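Local coordinates for putative p22 protein (Leishmania major, PDB 1YQF), which is of unknown function but belongs to the MAM33 family and resembles human p32, so it is probably a mitochondrial protein that forms a trimer, at residues W54-K59 and F65-S70; L76-S81 and R169-K174; Y97-N102 and L130-G135; M106-S111 and T164-R169. One frame throughout, in Å; residues are numbered along the deposited sequence.

Contact 1 of 4, residues W54-K59 and F65-S70; sequences WQVVRK and FDLTKS
Four backbone hydrogen bonds tie Gln55 and Val57 to Thr68 and Asp66. Gln55 N gives to Thr68 O at 3.0 Å, and Thr68 N returns a bond to Gln55 O. Val57 and Asp66 repeat the exchange, and Asp66 N to Val57 O is the straightest of the four, at 170°. This is an antiparallel hairpin. Strand 55-58 is the outermost strand at one end of the six-stranded sheet, and strand 64-71 is its neighbour. Val56 and Leu67 form a non-hydrogen-bonded pair, as do Arg58 and Phe65.

The apolar contacts follow this register. Val56 CG2 meets Leu67 CD2 at 3.6 Å, the two side chains lying side by side. Both also touch Phe178 of helix 173-202.

Arg58 meets Phe65 in two ways. Its aliphatic CB packs 3.6 Å from Phe65 CE2. The arginine chain then bends at chi3 (-74°), which brings Phe65 CZ over one face of the charged guanidinium group. The two planes stand 78° apart.

A CH-pi contact is made by Lys69. Its CD lies over the five-membered ring of Trp54, 3.8 Å from the ring centroid. Beyond it, the ammonium NZ bonds to Arg169 O. At the edge of the indole, Trp54 CZ3 comes within 3.3 Å of Leu67 O.

Contact 2 of 4, residues L76-S81 and R169-K174; sequences LVVRYS and RGVDEK
A Schellman motif ends helix 156-168, and the turn that follows it packs Arg169 and Val171 against Leu76 and Val78 of strand 74-81. Gly170 is the C-prime residue, with a positive phi of 86°. Its N bonds back to Glu167 O, while Val171 N bonds to Leu166 O. Val171 then sits at the centre of an inverse gamma turn. Asp172 is the N-cap of helix 173-202, its OD1 accepting from Leu175 N. The linker between the two helices is short and lies against the sheet.

The contact itself is small, buried and made largely by aliphatic groups. The leucine side chain of Leu76 lies crosswise to that of Arg169. Leu76 CD1 rests 3.8 Å from Arg169 CB and also 3.7 Å from Arg169 O. The other branch, Leu76 CD2, touches Arg169 CD at 4.2 Å. The arginine chain is extended from CG to NE, which carries its charged end past the leucine. There NE forms a salt bridge with Glu74, NH1 bonds to Tyr165 O, and NH2 bonds to Ser23 of the third subunit. Two residues along the strand from Leu76, the methyls Val78 CG2 and Val171 CG2 meet at 4.4 Å.

Contact 3 of 4, residues Y97-N102 and L130-G135; sequences YITQKN and LAKDTG
The ring of Tyr97 has the aliphatic chain of Lys132 over one face and a water in its plane at the hydroxyl edge. Lys132 CG makes a CH-pi contact, 3.8 Å from the ring centroid and 20° off the normal. It sits toward the rim of the ring, nearest CD2. The lysine runs back along the ring, against the direction of the tyrosine. Ala131 also reaches the ring: its CB is 4.2 Å from Tyr97 CD2, and Ala131 O lies 3.5 Å from Tyr97 CE2.

The edge water joins the two segments. Tyr97 OH donates to it at 2.7 Å, and the water donates to Ala131 O at 2.7 Å. A second water accepts from Lys132 NZ at 2.8 Å and bonds to Thr99 OG1. The lysine chain bends at chi3 (-79°), taking NZ toward Thr99. Thr99 OG1 also bonds to Thr105 on the next strand.

These contacts fasten the end of short helix 128-132 to strand 92-99 of the sheet. Arg79 of adjacent strand 74-81 donates to Lys132 O, so the helix end is tied to that strand too. The chemistry divides the work of Lys132: its methylenes cover the aromatic ring while its ammonium group is hydrated. Water links both the phenol and the threonine hydroxyl to the helix end, next to direct packing on the ring.

Contact 4 of 4, residues M106-S111 and T164-R169; sequences MQADLS and TYLEKR
Leu166 projects from helix 156-168 toward Ala108 and Leu110. Its CB starts the chain on the sheet side of the helix. CG follows, anti to the carbonyl carbon (chi1 -77°), and leads to the branch that makes the contact. Leu166 CD1 does the touching: it lies 4.1 Å from Leu110 CD2 and 4.3 Å from Ala108 CB. The two leucines meet end on. The small alanine between Met106 and Leu110 on this face probably leaves room for CD1.

Met106 and Tyr165 form a second point of contact. Methionine from the strand and tyrosine from the helix point at one another. The Met106 chain bends at chi3 (-77°) and brings CE to 4.1 Å from Tyr165 CE1. The sulfur SD is 5.5 Å from the ring centroid and oblique to it, a Met-aromatic contact. One face of the phenol ring carries Arg169 NH1, which also donates to Tyr165 O at 2.8 Å. This cation-pi arrangement probably helps to fix the ring.

The axis of 164-168 runs at 97° to that of strand segment 106-111, and they approach to 11.9 Å. Ile98 of adjacent strand 92-99 also packs on Tyr165, and Val171 of the linker after the helix packs on Leu166. From the third subunit, Phe201 packs on Met106 and Leu27 on Tyr165, so this layer of helix on sheet continues into the subunit interface.

All four contacts involve one antiparallel sheet, whose strands follow chain order. Contact 1 pairs strands 55-58 and 64-71 at one end. Contacts 2, 3 and 4 then use strands 74-81, 92-99 and 105-113 in turn. Contact 1 closes before the others open. Contacts 3 and 4 are both nested inside the loop closed by contact 2, and their segments alternate along the chain. Contacts 2 and 4 share Arg169, and their centres are about 8 Å apart; those of contacts 1 and 4 are about 16 Å apart. Helix 156-168 is thereby packed on strand 105-113, and the linker after it on strand 74-81, with strand 92-99 between the two. Contacts 3 and 4 also border the third subunit.

Contact 1 of 4, residues W54-K59 and F65-S70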
# COMPACT_ATOMS: atom_id res chain seq x y z
N TRP A 54 -25.92 -15.53 -10.85
CA TRP A 54 -24.51 -15.48 -10.46
C TRP A 54 -23.93 -16.86 -10.15
O TRP A 54 -24.64 -17.76 -9.69
CB TRP A 54 -24.30 -14.55 -9.27
CG TRP A 54 -24.74 -13.14 -9.51
CD1 TRP A 54 -25.96 -12.60 -9.21
CD2 TRP A 54 -23.98 -12.08 -10.11
NE1 TRP A 54 -26.00 -11.28 -9.58
CE2 TRP A 54 -24.80 -10.93 -10.13
CE3 TRP A 54 -22.68 -11.99 -10.62
CZ2 TRP A 54 -24.36 -9.71 -10.65
CZ3 TRP A 54 -22.25 -10.77 -11.14
CH2 TRP A 54 -23.09 -9.65 -11.14
N GLN A 55 -22.63 -17.01 -10.41
CA GLN A 55 -21.88 -18.23 -10.13
C GLN A 55 -20.71 -17.85 -9.21
O GLN A 55 -20.01 -16.87 -9.47
CB GLN A 55 -21.35 -18.83 -11.44
CG GLN A 55 -21.64 -20.32 -11.62
CD GLN A 55 -20.62 -21.22 -10.92
OE1 GLN A 55 -19.43 -21.19 -11.23
NE2 GLN A 55 -21.10 -22.02 -9.97
N VAL A 56 -20.51 -18.62 -8.15
CA VAL A 56 -19.42 -18.38 -7.21
C VAL A 56 -18.20 -19.19 -7.63
O VAL A 56 -18.30 -20.40 -7.83
CB VAL A 56 -19.81 -18.76 -5.77
CG1 VAL A 56 -18.71 -18.35 -4.79
CG2 VAL A 56 -21.13 -18.12 -5.38
N VAL A 57 -17.05 -18.53 -7.74
CA VAL A 57 -15.81 -19.21 -8.13
C VAL A 57 -14.63 -18.64 -7.35
O VAL A 57 -14.33 -17.45 -7.42
CB VAL A 57 -15.54 -19.08 -9.64
CG1 VAL A 57 -14.17 -19.67 -10.01
CG2 VAL A 57 -16.63 -19.78 -10.44
N ARG A 58 -13.94 -19.53 -6.63
CA ARG A 58 -12.80 -19.15 -5.81
C ARG A 58 -11.52 -19.11 -6.64
O ARG A 58 -11.25 -20.03 -7.42
CB ARG A 58 -12.64 -20.17 -4.67
CG ARG A 58 -11.40 -19.99 -3.81
CD ARG A 58 -11.07 -21.20 -2.96
NE ARG A 58 -12.00 -21.33 -1.83
CZ ARG A 58 -11.65 -21.31 -0.54
NH1 ARG A 58 -10.38 -21.16 -0.17
NH2 ARG A 58 -12.59 -21.44 0.39
N LYS A 59 -10.74 -18.05 -6.46
CA LYS A 59 -9.39 -17.96 -7.02
C LYS A 59 -8.55 -19.01 -6.27
O LYS A 59 -8.29 -18.83 -5.08
CB LYS A 59 -8.82 -16.54 -6.81
CG LYS A 59 -7.89 -16.04 -7.90
CD LYS A 59 -6.57 -16.81 -7.91
CE LYS A 59 -5.47 -16.03 -8.62
NZ LYS A 59 -4.89 -14.96 -7.76
N PHE A 65 -12.94 -14.24 -4.18
CA PHE A 65 -14.05 -14.87 -4.88
C PHE A 65 -14.62 -13.94 -5.94
O PHE A 65 -14.69 -12.73 -5.75
CB PHE A 65 -15.15 -15.27 -3.90
CG PHE A 65 -14.73 -16.28 -2.88
CD1 PHE A 65 -14.09 -15.89 -1.72
CD2 PHE A 65 -14.98 -17.64 -3.09
CE1 PHE A 65 -13.69 -16.84 -0.76
CE2 PHE A 65 -14.60 -18.59 -2.14
CZ PHE A 65 -13.95 -18.19 -0.98
N ASP A 66 -15.03 -14.53 -7.06
CA ASP A 66 -15.64 -13.80 -8.15
C ASP A 66 -17.05 -14.32 -8.36
O ASP A 66 -17.26 -15.53 -8.49
CB ASP A 66 -14.84 -14.02 -9.44
CG ASP A 66 -13.61 -13.15 -9.52
OD1 ASP A 66 -13.23 -12.54 -8.50
OD2 ASP A 66 -12.96 -13.03 -10.57
N LEU A 67 -18.02 -13.41 -8.39
CA LEU A 67 -19.37 -13.73 -8.82
C LEU A 67 -19.47 -13.32 -10.27
O LEU A 67 -19.32 -12.15 -10.59
CB LEU A 67 -20.38 -12.94 -7.99
CG LEU A 67 -20.54 -13.40 -6.54
CD1 LEU A 67 -21.25 -12.35 -5.72
CD2 LEU A 67 -21.30 -14.71 -6.50
N THR A 68 -19.70 -14.29 -11.16
CA THR A 68 -19.78 -14.03 -12.59
C THR A 68 -21.17 -14.27 -13.15
O THR A 68 -21.89 -15.15 -12.69
CB THR A 68 -18.77 -14.92 -13.35
OG1 THR A 68 -19.08 -16.31 -13.13
CG2 THR A 68 -17.36 -14.75 -12.81
N LYS A 69 -21.54 -13.48 -14.16
CA LYS A 69 -22.84 -13.60 -14.82
C LYS A 69 -22.86 -12.73 -16.08
O LYS A 69 -22.21 -11.68 -16.12
CB LYS A 69 -23.96 -13.19 -13.87
CG LYS A 69 -25.05 -12.29 -14.46
CD LYS A 69 -25.99 -11.77 -13.38
CE LYS A 69 -26.90 -10.67 -13.92
NZ LYS A 69 -27.70 -10.02 -12.84
N SER A 70 -23.62 -13.15 -17.09
CA SER A 70 -23.80 -12.36 -18.30
C SER A 70 -25.11 -11.58 -18.24
O SER A 70 -26.08 -12.02 -17.63
CB SER A 70 -23.77 -13.25 -19.54
OG SER A 70 -22.46 -13.74 -19.78

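Contact 2 of 4, residues L76-S81 and R169-K174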
# COMPACT_ATOMS: atom_id res chain seq x y z
N LEU A 76 -20.19 -9.55 -16.52
CA LEU A 76 -20.16 -8.95 -15.19
C LEU A 76 -19.33 -9.79 -14.22
O LEU A 76 -19.38 -11.01 -14.25
CB LEU A 76 -21.57 -8.77 -14.63
CG LEU A 76 -22.60 -8.07 -15.52
CD1 LEU A 76 -23.96 -8.08 -14.86
CD2 LEU A 76 -22.17 -6.65 -15.83
N VAL A 77 -18.55 -9.11 -13.38
CA VAL A 77 -17.79 -9.77 -12.33
C VAL A 77 -17.87 -8.93 -11.06
O VAL A 77 -17.55 -7.75 -11.08
CB VAL A 77 -16.31 -9.96 -12.72
CG1 VAL A 77 -15.52 -10.60 -11.58
CG2 VAL A 77 -16.18 -10.81 -13.98
N VAL A 78 -18.29 -9.55 -9.96
CA VAL A 78 -18.28 -8.90 -8.65
C VAL A 78 -17.25 -9.63 -7.80
O VAL A 78 -17.43 -10.79 -7.45
CB VAL A 78 -19.66 -8.95 -7.97
CG1 VAL A 78 -19.60 -8.28 -6.60
CG2 VAL A 78 -20.71 -8.30 -8.85
N ARG A 79 -16.16 -8.93 -7.48
CA ARG A 79 -15.03 -9.53 -6.79
C ARG A 79 -14.96 -9.05 -5.35
O ARG A 79 -15.14 -7.87 -5.07
CB ARG A 79 -13.74 -9.17 -7.53
CG ARG A 79 -12.47 -9.63 -6.84
CD ARG A 79 -11.24 -9.49 -7.72
NE ARG A 79 -11.31 -10.35 -8.90
CZ ARG A 79 -10.53 -10.22 -9.97
NH1 ARG A 79 -9.62 -9.27 -10.02
NH2 ARG A 79 -10.65 -11.05 -11.00
N TYR A 80 -14.69 -9.98 -4.45
CA TYR A 80 -14.53 -9.66 -3.03
C TYR A 80 -13.59 -10.63 -2.36
O TYR A 80 -13.27 -11.69 -2.91
CB TYR A 80 -15.88 -9.69 -2.32
CG TYR A 80 -16.55 -11.04 -2.35
CD1 TYR A 80 -17.19 -11.49 -3.50
CD2 TYR A 80 -16.54 -11.88 -1.24
CE1 TYR A 80 -17.80 -12.73 -3.54
CE2 TYR A 80 -17.16 -13.12 -1.27
CZ TYR A 80 -17.79 -13.54 -2.42
OH TYR A 80 -18.40 -14.78 -2.47
N SER A 81 -13.16 -10.27 -1.16
CA SER A 81 -12.30 -11.10 -0.34
C SER A 81 -13.02 -11.38 0.98
O SER A 81 -13.73 -10.51 1.50
CB SER A 81 -10.97 -10.40 -0.08
OG SER A 81 -10.14 -11.17 0.78
N ARG A 169 -28.50 -4.64 -13.14
CA ARG A 169 -27.61 -5.77 -13.40
C ARG A 169 -27.40 -6.74 -12.23
O ARG A 169 -26.48 -7.55 -12.26
CB ARG A 169 -26.26 -5.23 -13.86
CG ARG A 169 -26.31 -4.66 -15.24
CD ARG A 169 -25.15 -3.75 -15.59
NE ARG A 169 -25.28 -3.24 -16.95
CZ ARG A 169 -26.20 -2.37 -17.36
NH1 ARG A 169 -27.09 -1.87 -16.52
NH2 ARG A 169 -26.22 -2.00 -18.63
N GLY A 170 -28.24 -6.65 -11.20
CA GLY A 170 -28.14 -7.54 -10.06
C GLY A 170 -27.18 -7.08 -8.97
O GLY A 170 -27.02 -7.76 -7.96
N VAL A 171 -26.54 -5.93 -9.18
CA VAL A 171 -25.66 -5.34 -8.18
C VAL A 171 -26.51 -4.45 -7.27
O VAL A 171 -26.65 -3.25 -7.50
CB VAL A 171 -24.53 -4.52 -8.84
CG1 VAL A 171 -23.56 -3.98 -7.79
CG2 VAL A 171 -23.78 -5.38 -9.84
N ASP A 172 -27.07 -5.07 -6.24
CA ASP A 172 -28.04 -4.41 -5.36
C ASP A 172 -27.81 -4.82 -3.90
O ASP A 172 -26.73 -5.31 -3.55
CB ASP A 172 -29.47 -4.76 -5.82
CG ASP A 172 -29.68 -6.25 -6.01
OD1 ASP A 172 -29.05 -7.05 -5.28
OD2 ASP A 172 -30.47 -6.72 -6.86
N GLU A 173 -28.80 -4.59 -3.05
CA GLU A 173 -28.70 -4.93 -1.63
C GLU A 173 -28.77 -6.44 -1.37
O GLU A 173 -28.23 -6.91 -0.37
CB GLU A 173 -29.79 -4.22 -0.83
CG GLU A 173 -29.66 -2.71 -0.84
CD GLU A 173 -30.57 -2.02 0.17
OE1 GLU A 173 -31.30 -2.72 0.92
OE2 GLU A 173 -30.54 -0.78 0.23
N LYS A 174 -29.43 -7.18 -2.25
CA LYS A 174 -29.49 -8.64 -2.15
C LYS A 174 -28.13 -9.29 -2.41
O LYS A 174 -27.81 -10.32 -1.81
CB LYS A 174 -30.53 -9.22 -3.11
CG LYS A 174 -31.94 -8.69 -2.90
CD LYS A 174 -32.46 -8.98 -1.49
CE LYS A 174 -33.81 -8.32 -1.24
NZ LYS A 174 -33.77 -6.84 -1.49

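Contact 3 of 4, residues Y97-N102 and L130-G135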
# COMPACT_ATOMS: atom_id res chain seq x y z
N TYR A 97 -16.95 -5.32 -12.05
CA TYR A 97 -16.41 -5.13 -13.38
C TYR A 97 -17.49 -5.38 -14.43
O TYR A 97 -18.20 -6.38 -14.38
CB TYR A 97 -15.22 -6.06 -13.62
CG TYR A 97 -14.12 -5.90 -12.59
CD1 TYR A 97 -14.16 -6.61 -11.39
CD2 TYR A 97 -13.04 -5.06 -12.81
CE1 TYR A 97 -13.16 -6.47 -10.43
CE2 TYR A 97 -12.03 -4.91 -11.86
CZ TYR A 97 -12.10 -5.62 -10.67
OH TYR A 97 -11.11 -5.50 -9.72
N ILE A 98 -17.61 -4.46 -15.38
CA ILE A 98 -18.56 -4.59 -16.48
C ILE A 98 -17.74 -4.50 -17.76
O ILE A 98 -17.23 -3.44 -18.10
CB ILE A 98 -19.62 -3.46 -16.42
CG1 ILE A 98 -20.34 -3.49 -15.07
CG2 ILE A 98 -20.62 -3.61 -17.56
CD1 ILE A 98 -21.43 -2.44 -14.91
N THR A 99 -17.60 -5.62 -18.45
CA THR A 99 -16.78 -5.70 -19.65
C THR A 99 -17.64 -5.79 -20.91
O THR A 99 -18.49 -6.68 -21.03
CB THR A 99 -15.83 -6.91 -19.56
OG1 THR A 99 -14.86 -6.68 -18.52
CG2 THR A 99 -14.99 -7.06 -20.83
N GLN A 100 -17.40 -4.88 -21.85
CA GLN A 100 -18.10 -4.87 -23.12
C GLN A 100 -17.51 -5.90 -24.07
O GLN A 100 -16.48 -6.50 -23.78
CB GLN A 100 -18.01 -3.48 -23.77
CG GLN A 100 -18.57 -2.33 -22.92
CD GLN A 100 -20.07 -2.39 -22.71
OE1 GLN A 100 -20.78 -3.10 -23.41
NE2 GLN A 100 -20.56 -1.64 -21.73
N LYS A 101 -18.18 -6.11 -25.20
CA LYS A 101 -17.73 -7.04 -26.23
C LYS A 101 -16.33 -6.69 -26.74
O LYS A 101 -15.48 -7.57 -26.92
CB LYS A 101 -18.73 -7.06 -27.39
CG LYS A 101 -18.39 -8.03 -28.53
CD LYS A 101 -19.64 -8.46 -29.31
CE LYS A 101 -20.33 -7.29 -30.00
NZ LYS A 101 -19.47 -6.62 -31.01
N ASN A 102 -16.07 -5.39 -26.93
CA ASN A 102 -14.77 -4.92 -27.40
C ASN A 102 -13.65 -4.92 -26.33
O ASN A 102 -12.51 -4.59 -26.64
CB ASN A 102 -14.91 -3.53 -28.02
CG ASN A 102 -15.03 -2.42 -26.99
OD1 ASN A 102 -15.55 -2.62 -25.89
ND2 ASN A 102 -14.57 -1.23 -27.36
N LEU A 130 -6.32 -5.75 -18.19
CA LEU A 130 -5.75 -4.60 -17.50
C LEU A 130 -6.52 -4.29 -16.22
O LEU A 130 -5.93 -3.91 -15.21
CB LEU A 130 -5.76 -3.38 -18.43
CG LEU A 130 -5.12 -2.08 -17.95
CD1 LEU A 130 -3.67 -2.29 -17.56
CD2 LEU A 130 -5.24 -1.04 -19.04
N ALA A 131 -7.83 -4.48 -16.27
CA ALA A 131 -8.72 -4.23 -15.13
C ALA A 131 -8.70 -5.36 -14.11
O ALA A 131 -8.70 -5.11 -12.90
CB ALA A 131 -10.14 -4.01 -15.63
N LYS A 132 -8.67 -6.60 -14.59
CA LYS A 132 -8.96 -7.76 -13.74
C LYS A 132 -7.76 -8.65 -13.41
O LYS A 132 -7.87 -9.53 -12.56
CB LYS A 132 -10.09 -8.60 -14.36
CG LYS A 132 -11.43 -7.89 -14.32
CD LYS A 132 -12.56 -8.74 -14.87
CE LYS A 132 -12.58 -8.75 -16.39
NZ LYS A 132 -13.75 -9.51 -16.91
N ASP A 133 -6.62 -8.42 -14.05
CA ASP A 133 -5.41 -9.20 -13.74
C ASP A 133 -5.06 -9.03 -12.26
O ASP A 133 -5.20 -7.94 -11.70
CB ASP A 133 -4.21 -8.76 -14.60
CG ASP A 133 -4.19 -9.42 -15.98
OD1 ASP A 133 -5.02 -10.31 -16.27
OD2 ASP A 133 -3.36 -9.10 -16.86
N THR A 134 -4.64 -10.12 -11.63
CA THR A 134 -4.16 -10.07 -10.25
C THR A 134 -2.65 -9.90 -10.28
O THR A 134 -2.01 -10.13 -11.31
CB THR A 134 -4.53 -11.35 -9.47
OG1 THR A 134 -4.25 -12.52 -10.27
CG2 THR A 134 -6.03 -11.41 -9.21
N GLY A 135 -2.08 -9.49 -9.15
CA GLY A 135 -0.64 -9.34 -9.03
C GLY A 135 -0.19 -7.92 -8.76
O GLY A 135 -0.95 -6.96 -8.91
O HOH W 1 -9.10 -3.88 -10.57
O HOH W 2 -16.03 -7.91 -16.38

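Contact 4 of 4, residues M106-S111 and T164-R169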
# COMPACT_ATOMS: atom_id res chain seq x y z
N MET A 106 -15.66 -1.17 -17.21
CA MET A 106 -15.93 -0.27 -16.09
C MET A 106 -15.63 -1.01 -14.79
O MET A 106 -15.99 -2.17 -14.64
CB MET A 106 -17.39 0.15 -16.08
CG MET A 106 -17.73 1.15 -14.95
SD MET A 106 -19.48 1.26 -14.61
CE MET A 106 -20.02 2.25 -15.96
N GLN A 107 -15.01 -0.31 -13.86
CA GLN A 107 -14.79 -0.82 -12.51
C GLN A 107 -15.49 0.11 -11.53
O GLN A 107 -15.21 1.30 -11.49
CB GLN A 107 -13.29 -0.88 -12.19
CG GLN A 107 -12.97 -1.48 -10.83
CD GLN A 107 -11.52 -1.30 -10.43
OE1 GLN A 107 -10.61 -1.58 -11.21
NE2 GLN A 107 -11.30 -0.84 -9.20
N ALA A 108 -16.41 -0.44 -10.73
CA ALA A 108 -17.08 0.32 -9.69
C ALA A 108 -16.69 -0.24 -8.33
O ALA A 108 -16.87 -1.43 -8.08
CB ALA A 108 -18.59 0.27 -9.87
N ASP A 109 -16.15 0.60 -7.46
CA ASP A 109 -15.82 0.20 -6.10
C ASP A 109 -16.95 0.59 -5.18
O ASP A 109 -17.32 1.76 -5.12
CB ASP A 109 -14.54 0.89 -5.63
CG ASP A 109 -13.34 0.58 -6.49
OD1 ASP A 109 -13.52 0.07 -7.62
OD2 ASP A 109 -12.18 0.82 -6.11
N LEU A 110 -17.50 -0.38 -4.47
CA LEU A 110 -18.55 -0.10 -3.50
C LEU A 110 -18.24 -0.74 -2.17
O LEU A 110 -17.51 -1.72 -2.09
CB LEU A 110 -19.91 -0.58 -4.01
CG LEU A 110 -20.31 -0.16 -5.42
CD1 LEU A 110 -19.83 -1.19 -6.43
CD2 LEU A 110 -21.81 0.01 -5.54
N SER A 111 -18.81 -0.17 -1.11
CA SER A 111 -18.73 -0.75 0.22
C SER A 111 -20.13 -1.11 0.69
O SER A 111 -21.11 -0.45 0.30
CB SER A 111 -18.05 0.21 1.19
OG SER A 111 -18.60 1.51 1.09
N THR A 164 -28.69 3.02 -10.19
CA THR A 164 -29.81 2.34 -10.82
C THR A 164 -29.29 1.40 -11.90
O THR A 164 -29.73 0.27 -12.01
CB THR A 164 -30.76 3.37 -11.45
OG1 THR A 164 -31.39 4.14 -10.41
CG2 THR A 164 -31.93 2.69 -12.17
N TYR A 165 -28.36 1.91 -12.69
CA TYR A 165 -27.72 1.14 -13.75
C TYR A 165 -27.09 -0.13 -13.19
O TYR A 165 -27.21 -1.21 -13.77
CB TYR A 165 -26.68 2.03 -14.45
CG TYR A 165 -25.68 1.33 -15.32
CD1 TYR A 165 -24.48 0.85 -14.78
CD2 TYR A 165 -25.89 1.19 -16.68
CE1 TYR A 165 -23.54 0.22 -15.58
CE2 TYR A 165 -24.95 0.57 -17.49
CZ TYR A 165 -23.78 0.09 -16.94
OH TYR A 165 -22.84 -0.53 -17.74
N LEU A 166 -26.43 -0.01 -12.04
CA LEU A 166 -25.82 -1.16 -11.38
C LEU A 166 -26.90 -2.10 -10.85
O LEU A 166 -26.78 -3.32 -10.97
CB LEU A 166 -24.90 -0.71 -10.24
CG LEU A 166 -23.53 -0.14 -10.65
CD1 LEU A 166 -22.86 0.51 -9.46
CD2 LEU A 166 -22.65 -1.22 -11.23
N GLU A 167 -27.95 -1.52 -10.28
CA GLU A 167 -29.07 -2.27 -9.70
C GLU A 167 -29.77 -3.17 -10.73
O GLU A 167 -30.12 -4.31 -10.41
CB GLU A 167 -30.08 -1.31 -9.09
CG GLU A 167 -31.25 -1.98 -8.39
CD GLU A 167 -32.18 -0.99 -7.72
OE1 GLU A 167 -31.71 -0.25 -6.82
OE2 GLU A 167 -33.37 -0.94 -8.08
N LYS A 168 -29.98 -2.65 -11.94
CA LYS A 168 -30.59 -3.41 -13.03
C LYS A 168 -29.82 -4.69 -13.32
O LYS A 168 -30.41 -5.71 -13.69
CB LYS A 168 -30.67 -2.57 -14.31
CG LYS A 168 -31.68 -1.42 -14.28
CD LYS A 168 -31.74 -0.70 -15.63
CE LYS A 168 -32.63 0.54 -15.58
NZ LYS A 168 -32.64 1.29 -16.87
N ARG A 169 -28.50 -4.64 -13.14
CA ARG A 169 -27.61 -5.77 -13.40
C ARG A 169 -27.40 -6.74 -12.23
O ARG A 169 -26.48 -7.55 -12.26
CB ARG A 169 -26.26 -5.23 -13.86
CG ARG A 169 -26.31 -4.66 -15.24
CD ARG A 169 -25.15 -3.75 -15.59
NE ARG A 169 -25.28 -3.24 -16.95
CZ ARG A 169 -26.20 -2.37 -17.36
NH1 ARG A 169 -27.09 -1.87 -16.52
NH2 ARG A 169 -26.22 -2.00 -18.63